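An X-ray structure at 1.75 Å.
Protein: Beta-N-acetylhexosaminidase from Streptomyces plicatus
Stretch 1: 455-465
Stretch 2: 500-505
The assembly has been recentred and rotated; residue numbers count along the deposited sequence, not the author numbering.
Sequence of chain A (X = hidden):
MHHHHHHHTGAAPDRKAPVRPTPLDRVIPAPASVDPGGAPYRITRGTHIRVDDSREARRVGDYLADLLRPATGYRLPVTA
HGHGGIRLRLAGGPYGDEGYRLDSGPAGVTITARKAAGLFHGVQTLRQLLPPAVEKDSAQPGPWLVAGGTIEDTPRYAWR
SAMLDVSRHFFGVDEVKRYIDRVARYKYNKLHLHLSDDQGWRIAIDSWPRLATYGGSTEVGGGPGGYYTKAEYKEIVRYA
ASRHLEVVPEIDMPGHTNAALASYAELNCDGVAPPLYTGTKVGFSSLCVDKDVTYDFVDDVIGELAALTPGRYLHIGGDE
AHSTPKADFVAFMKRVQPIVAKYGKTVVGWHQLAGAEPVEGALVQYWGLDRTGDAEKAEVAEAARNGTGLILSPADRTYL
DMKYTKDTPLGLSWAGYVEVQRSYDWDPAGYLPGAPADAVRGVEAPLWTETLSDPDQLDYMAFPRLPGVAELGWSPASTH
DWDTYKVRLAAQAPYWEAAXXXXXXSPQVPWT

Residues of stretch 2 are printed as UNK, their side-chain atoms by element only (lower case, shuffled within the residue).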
# COMPACT_ATOMS: atom_id res chain seq x y z
N PRO A 455 11.79 -10.80 -3.66
CA PRO A 455 10.88 -9.96 -4.44
C PRO A 455 9.92 -10.69 -5.37
O PRO A 455 8.78 -10.27 -5.53
CB PRO A 455 11.83 -9.03 -5.19
CG PRO A 455 12.95 -8.86 -4.22
CD PRO A 455 13.17 -10.27 -3.73
N ASP A 456 10.38 -11.77 -5.99
CA ASP A 456 9.52 -12.52 -6.90
C ASP A 456 8.39 -13.20 -6.16
O ASP A 456 7.28 -13.32 -6.68
CB ASP A 456 10.33 -13.55 -7.69
CG ASP A 456 11.34 -12.92 -8.63
OD1 ASP A 456 11.12 -11.76 -9.04
OD2 ASP A 456 12.33 -13.59 -8.98
N GLN A 457 8.66 -13.66 -4.94
CA GLN A 457 7.63 -14.31 -4.14
C GLN A 457 6.61 -13.27 -3.69
O GLN A 457 5.41 -13.55 -3.60
CB GLN A 457 8.25 -15.01 -2.93
CG GLN A 457 9.23 -16.11 -3.32
CD GLN A 457 9.79 -16.85 -2.12
OE1 GLN A 457 10.03 -16.26 -1.07
NE2 GLN A 457 10.02 -18.15 -2.28
N LEU A 458 7.08 -12.05 -3.42
CA LEU A 458 6.17 -10.99 -3.03
C LEU A 458 5.20 -10.75 -4.19
O LEU A 458 3.99 -10.60 -3.97
CB LEU A 458 6.93 -9.69 -2.74
CG LEU A 458 7.89 -9.69 -1.54
CD1 LEU A 458 8.50 -8.30 -1.40
CD2 LEU A 458 7.15 -10.08 -0.27
N ASP A 459 5.72 -10.71 -5.41
CA ASP A 459 4.87 -10.49 -6.58
C ASP A 459 3.81 -11.57 -6.76
O ASP A 459 2.64 -11.27 -7.01
CB ASP A 459 5.70 -10.42 -7.87
CG ASP A 459 6.49 -9.14 -8.01
OD1 ASP A 459 6.07 -8.10 -7.46
OD2 ASP A 459 7.55 -9.16 -8.68
N TYR A 460 4.21 -12.83 -6.63
CA TYR A 460 3.29 -13.94 -6.81
C TYR A 460 2.10 -13.91 -5.85
O TYR A 460 0.99 -14.30 -6.23
CB TYR A 460 4.03 -15.27 -6.67
CG TYR A 460 3.14 -16.48 -6.85
CD1 TYR A 460 2.75 -16.91 -8.12
CD2 TYR A 460 2.66 -17.18 -5.74
CE1 TYR A 460 1.89 -18.00 -8.27
CE2 TYR A 460 1.82 -18.27 -5.88
CZ TYR A 460 1.44 -18.68 -7.15
OH TYR A 460 0.59 -19.76 -7.27
N MET A 461 2.32 -13.44 -4.63
CA MET A 461 1.25 -13.37 -3.65
C MET A 461 0.49 -12.05 -3.72
O MET A 461 -0.69 -11.98 -3.39
CB MET A 461 1.81 -13.58 -2.23
CG MET A 461 2.38 -14.98 -1.99
SD MET A 461 1.23 -16.32 -2.43
CE MET A 461 0.00 -16.18 -1.12
N ALA A 462 1.16 -10.99 -4.18
CA ALA A 462 0.51 -9.69 -4.29
C ALA A 462 -0.38 -9.61 -5.53
O ALA A 462 -1.45 -9.01 -5.49
CB ALA A 462 1.56 -8.58 -4.32
N PHE A 463 0.07 -10.20 -6.63
CA PHE A 463 -0.69 -10.20 -7.87
C PHE A 463 -1.36 -11.55 -8.10
O PHE A 463 -0.74 -12.59 -7.90
CB PHE A 463 0.23 -9.87 -9.06
CG PHE A 463 0.77 -8.47 -9.04
CD1 PHE A 463 1.88 -8.14 -8.26
CD2 PHE A 463 0.17 -7.46 -9.79
CE1 PHE A 463 2.38 -6.84 -8.23
CE2 PHE A 463 0.66 -6.16 -9.77
CZ PHE A 463 1.77 -5.85 -8.99
N PRO A 464 -2.59 -11.55 -8.64
CA PRO A 464 -3.43 -10.44 -9.09
C PRO A 464 -4.43 -9.77 -8.14
O PRO A 464 -5.29 -9.03 -8.60
CB PRO A 464 -4.15 -11.05 -10.28
CG PRO A 464 -4.49 -12.41 -9.72
CD PRO A 464 -3.21 -12.84 -8.99
N ARG A 465 -4.34 -10.01 -6.84
CA ARG A 465 -5.29 -9.41 -5.91
C ARG A 465 -5.03 -7.94 -5.57
O ARG A 465 -5.95 -7.20 -5.22
CB ARG A 465 -5.37 -10.24 -4.63
CG ARG A 465 -5.96 -11.63 -4.85
CD ARG A 465 -5.88 -12.51 -3.60
NE ARG A 465 -4.49 -12.75 -3.20
CZ ARG A 465 -4.12 -13.64 -2.29
NH1 ARG A 465 -5.02 -14.38 -1.66
NH2 ARG A 465 -2.83 -13.79 -2.00
N UNK A 500 7.83 -8.50 -16.26
CA UNK A 500 8.54 -9.46 -15.43
C UNK A 500 7.91 -9.59 -14.05
O UNK A 500 8.58 -9.91 -13.07
N UNK A 501 6.61 -9.34 -13.98
CA UNK A 501 5.89 -9.44 -12.72
C UNK A 501 5.18 -10.79 -12.65
O UNK A 501 4.22 -11.04 -13.38
c UNK A 501 4.00 -8.54 -11.32
c UNK A 501 5.54 -6.96 -12.55
c UNK A 501 4.84 -8.32 -12.58
c UNK A 501 4.60 -5.77 -12.50
N UNK A 502 5.65 -11.67 -11.77
CA UNK A 502 5.02 -12.97 -11.64
C UNK A 502 3.69 -12.78 -10.94
O UNK A 502 3.54 -11.89 -10.10
c UNK A 502 5.91 -13.93 -10.85
o UNK A 502 4.84 -15.75 -11.96
o UNK A 502 5.66 -16.12 -9.95
c UNK A 502 5.43 -15.37 -10.92
N UNK A 503 2.70 -13.59 -11.31
CA UNK A 503 1.39 -13.50 -10.71
C UNK A 503 0.68 -14.84 -10.80
O UNK A 503 1.01 -15.67 -11.66
c UNK A 503 0.83 -12.82 -15.19
c UNK A 503 -1.38 -13.51 -14.53
c UNK A 503 0.53 -12.43 -11.41
c UNK A 503 1.14 -12.54 -13.86
c UNK A 503 0.20 -12.74 -12.85
c UNK A 503 -0.43 -13.31 -15.52
c UNK A 503 -1.06 -13.23 -13.19
N UNK A 504 -0.27 -15.05 -9.90
CA UNK A 504 -1.05 -16.28 -9.87
C UNK A 504 -2.10 -16.24 -10.97
O UNK A 504 -2.96 -15.35 -10.99
c UNK A 504 -3.50 -19.79 -8.50
c UNK A 504 -4.80 -19.42 -8.19
o UNK A 504 -5.78 -20.38 -8.08
c UNK A 504 -1.72 -16.41 -8.50
c UNK A 504 -2.80 -17.46 -8.42
c UNK A 504 -5.12 -18.09 -8.00
c UNK A 504 -4.12 -17.11 -8.11
c UNK A 504 -2.51 -18.81 -8.61
N UNK A 505 -2.03 -17.19 -11.89
CA UNK A 505 -2.99 -17.26 -12.99
C UNK A 505 -4.27 -17.94 -12.54
O UNK A 505 -4.55 -19.09 -12.90
n UNK A 505 -3.08 -17.94 -18.81
c UNK A 505 -2.38 -18.00 -14.18
c UNK A 505 -2.12 -17.55 -17.97
n UNK A 505 -1.59 -16.34 -18.10
c UNK A 505 -1.25 -17.23 -14.87
c UNK A 505 -0.68 -18.04 -16.03
n UNK A 505 -1.71 -18.37 -17.01
O HOH W 1 7.41 -15.92 -8.00
O HOH W 2 8.12 -11.18 -10.38

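Position 500 has no side-chain atoms at all. Its phi of 77° is positive, which by itself favours glycine, and two bonds back into the last turn of the preceding helix make a Schellman motif. Nothing of stretch 1 lies near the place a CB would take. The residue is Gly-500. Its O accepts a bond from water 2 at 3.0 Å, though that water has more acceptors in reach than protons.

Position 501 has four side-chain carbons. The chain forks at the first, and one arm is two carbons long. The one-carbon arm sits over a face of the Phe-463 ring. This beta-branched aliphatic is Ile-501. Its CG2 lies 3.8 Å from the ring centroid of Phe-463, 14° off the ring normal, a CH-pi contact.

Position 502 has two side-chain carbons, the second carrying two oxygens. One of these oxygens is 3.5 Å from CD1 of Tyr-460. A short carboxylate fits: Asp-502. Water 1 donates to its OD2 at 2.6 Å and, weakly, to O of Asp-456 at 2.9 Å. Water 2 accepts from N of Asp-502 at 2.9 Å and reaches OD2 of Asp-459 at 2.7 Å. O of Asp-502 and O of Asp-459 are 3.3 Å apart, but both are acceptors and do not bond.

Position 503 has one carbon followed by a ring of six carbons, with no oxygen. Its CB is 3.5 Å from CB of Phe-463, while the end of the side chain leads away. The residue is Phe-503.

Position 504 has one carbon, a six-carbon ring and one oxygen on the ring. Its CB is 3.9 Å from CD of Pro-464 and 4.0 Å from CE1 of Tyr-460. The residue is Tyr-504. CD1 of its ring is 3.5 Å from OH of Tyr-460. Its own hydroxyl is hydrogen-bonded elsewhere in the structure.

Position 505 has three carbons, a nitrogen, then a carbon carrying two more nitrogens. Its CA-to-CB bond points away from stretch 1, and the side chain makes no contact with it. The residue is Arg-505.

The contact joins the end of a helix to an extended segment. One direct hydrogen bond crosses it: N of Tyr-504 donates to O of Phe-463 at 3.2 Å, nearly straight at 173°. Phe-463 has just left the helix, and its carbonyl faces the other chain segment. Apolar packing around Tyr-460, Phe-463 and Pro-464 lies beside this bond, and two waters link the polar groups nearby. Together the stretches bury 484 Å².

Stretch 2 500-505: GIDFYR
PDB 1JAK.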